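Local coordinates for myroilysin (Myroides profundi, PDB 5CZW), which probably acts as a zinc metalloendopeptidase of the astacin (M12A) family, held here as a proenzyme by a cysteine switch, at residues F139-A142 with I146-H149. The protein carries 1 engineered substitution. Residues are numbered along the deposited sequence; the frame is centred on the assembly and turned at random.
Sequences FGHA and IHEH. With ZN (zinc ion), chain B.
H141 and H147 meet at a zinc ion, and metal coordination dominates this contact. H141 NE2 binds the zinc at 2.1 Å. H147 NE2 binds the zinc at the same 2.1 Å. H137 and C23 supply the other two protein ligands. H137 and H141 are the two histidines of an HExxH motif, and H147 is the third histidine, as in metzincins. C23 probably belongs to the propeptide, consistent with a cysteine-switch block of the zinc site.

Ring packing comes with the shared metal. The edge of the H141 ring is turned to one face of H147, in an offset edge-to-face pair. The planes stand at 81° and the centroids lie 4.7 Å apart. H141 CE1 is the atom that meets the face of H147. H141 CE1 sits over one face of the H147 ring, offset toward the rim, 3.5 Å from H147 CD2. H141 NE2 and H147 NE2 are 3.3 Å apart because both point at the zinc. With CG anti to the carbonyl carbon in both histidines (chi1 -69° in H141, -76° in H147), each ring's NE2 is brought to the metal. The backbone of I146 adds a looser contact, with I146 C 4.2 Å from H141 CE1 near the plane of that ring.

Hydrogen bonds at the far nitrogens restrain the rotation of both rings. H141 ND1 bonds to the backbone O of M145, in the short link between the segments. H147 ND1 bonds to Y187 OH.

The contact is buried near the middle of the chain. Segment 139-142 lies near the C-terminal end of helix 128-143, where A142 and H141 touch S101 of strand 100-101. Segment 146-149 belongs to the loop that leaves this helix and leads on toward helix 160-167.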
ATOM      1  N   PHE A 139      -0.469   5.688   1.591  1.00  8.54           N
ATOM      2  CA  PHE A 139       0.009   7.025   1.209  1.00  8.33           C
ATOM      3  C   PHE A 139       1.481   7.271   1.455  1.00  8.30           C
ATOM      4  O   PHE A 139       2.147   8.073   0.734  1.00  9.95           O
ATOM      5  CB  PHE A 139      -0.955   8.120   1.727  1.00  8.40           C
ATOM      6  CG  PHE A 139      -2.141   8.327   0.807  1.00  8.44           C
ATOM      7  CD1 PHE A 139      -3.295   7.521   0.984  1.00  8.55           C
ATOM      8  CD2 PHE A 139      -2.159   9.182  -0.266  1.00  8.74           C
ATOM      9  CE1 PHE A 139      -4.409   7.629   0.103  1.00  8.45           C
ATOM     10  CE2 PHE A 139      -3.301   9.324  -1.090  1.00  8.83           C
ATOM     11  CZ  PHE A 139      -4.410   8.522  -0.892  1.00  8.89           C
ATOM     12  N   GLY A 140       2.062   6.513   2.402  1.00  8.48           N
ATOM     13  CA  GLY A 140       3.515   6.510   2.609  1.00  7.79           C
ATOM     14  C   GLY A 140       4.198   5.985   1.373  1.00  7.20           C
ATOM     15  O   GLY A 140       5.134   6.596   0.858  1.00  8.78           O
ATOM     16  N   HIS A 141       3.763   4.851   0.828  1.00  6.10           N
ATOM     17  CA  HIS A 141       4.286   4.419  -0.425  1.00  5.75           C
ATOM     18  C   HIS A 141       4.015   5.442  -1.479  1.00  6.29           C
ATOM     19  O   HIS A 141       4.947   5.664  -2.323  1.00  6.29           O
ATOM     20  CB  HIS A 141       3.543   3.150  -0.843  1.00  5.48           C
ATOM     21  CG  HIS A 141       3.816   1.925  -0.036  1.00  5.91           C
ATOM     22  ND1 HIS A 141       5.058   1.484   0.303  1.00  7.11           N
ATOM     23  CD2 HIS A 141       2.978   1.002   0.428  1.00  6.74           C
ATOM     24  CE1 HIS A 141       4.986   0.398   1.028  1.00  7.57           C
ATOM     25  NE2 HIS A 141       3.743   0.072   1.008  1.00  5.82           N
ATOM     26  N   ALA A 142       2.846   6.101  -1.505  1.00  6.39           N
ATOM     27  CA  ALA A 142       2.570   7.132  -2.548  1.00  7.63           C
ATOM     28  C   ALA A 142       3.559   8.338  -2.533  1.00  9.10           C
ATOM     29  O   ALA A 142       3.812   8.987  -3.574  1.00  9.04           O
ATOM     30  CB  ALA A 142       1.124   7.613  -2.533  1.00  8.41           C
ATOM     31  N   ILE A 146       9.357   2.922   1.262  1.00 10.80           N
ATOM     32  CA  ILE A 146       9.327   1.489   1.114  1.00 11.20           C
ATOM     33  C   ILE A 146       8.951   0.826   2.455  1.00 11.07           C
ATOM     34  O   ILE A 146       8.876   1.491   3.487  1.00 10.95           O
ATOM     35  CB  ILE A 146      10.673   1.012   0.526  1.00 12.24           C
ATOM     36  CG1 ILE A 146      11.777   1.226   1.560  1.00 14.65           C
ATOM     37  CG2 ILE A 146      10.872   1.633  -0.854  1.00 11.77           C
ATOM     38  CD1 ILE A 146      13.125   0.601   1.171  1.00 16.91           C
ATOM     39  N   HIS A 147       8.743  -0.499   2.419  1.00  9.64           N
ATOM     40  CA  HIS A 147       8.552  -1.194   3.601  1.00 10.36           C
ATOM     41  C   HIS A 147       9.728  -1.195   4.584  1.00 11.67           C
ATOM     42  O   HIS A 147      10.880  -1.420   4.209  1.00 13.06           O
ATOM     43  CB  HIS A 147       8.231  -2.652   3.297  1.00 10.24           C
ATOM     44  CG  HIS A 147       6.820  -2.849   2.810  1.00  9.94           C
ATOM     45  ND1 HIS A 147       6.515  -3.632   1.724  1.00  9.77           N
ATOM     46  CD2 HIS A 147       5.640  -2.261   3.164  1.00 10.15           C
ATOM     47  CE1 HIS A 147       5.225  -3.568   1.470  1.00 12.10           C
ATOM     48  NE2 HIS A 147       4.688  -2.831   2.386  1.00  9.44           N
ATOM     49  N   GLU A 148       9.401  -1.082   5.835  1.00 12.45           N
ATOM     50  CA  GLU A 148      10.330  -1.474   6.947  1.00 13.81           C
ATOM     51  C   GLU A 148      10.074  -2.911   7.304  1.00 14.60           C
ATOM     52  O   GLU A 148       8.942  -3.280   7.539  1.00 15.80           O
ATOM     53  CB  GLU A 148      10.044  -0.624   8.188  1.00 13.73           C
ATOM     54  CG  GLU A 148      10.393   0.864   7.984  1.00 14.71           C
ATOM     55  CD  GLU A 148      11.903   1.097   7.889  1.00 15.57           C
ATOM     56  OE1 GLU A 148      12.719   0.498   8.695  1.00 15.55           O
ATOM     57  OE2 GLU A 148      12.303   1.809   6.925  1.00 14.94           O
ATOM     58  N   HIS A 149      11.098  -3.754   7.245  1.00 15.41           N
ATOM     59  CA  HIS A 149      10.916  -5.179   7.559  1.00 14.43           C
ATOM     60  C   HIS A 149      12.127  -5.607   8.379  1.00 15.42           C
ATOM     61  O   HIS A 149      13.221  -5.527   7.918  1.00 18.37           O
ATOM     62  CB  HIS A 149      10.847  -5.970   6.301  1.00 14.73           C
ATOM     63  CG  HIS A 149      10.916  -7.430   6.535  1.00 14.06           C
ATOM     64  ND1 HIS A 149       9.904  -8.124   7.153  1.00 15.10           N
ATOM     65  CD2 HIS A 149      11.858  -8.331   6.208  1.00 13.98           C
ATOM     66  CE1 HIS A 149      10.242  -9.404   7.237  1.00 15.95           C
ATOM     67  NE2 HIS A 149      11.422  -9.551   6.652  1.00 16.29           N
TER
HETATM   68 ZN    ZN B 301       3.058  -1.600   2.107  1.00 16.66          ZN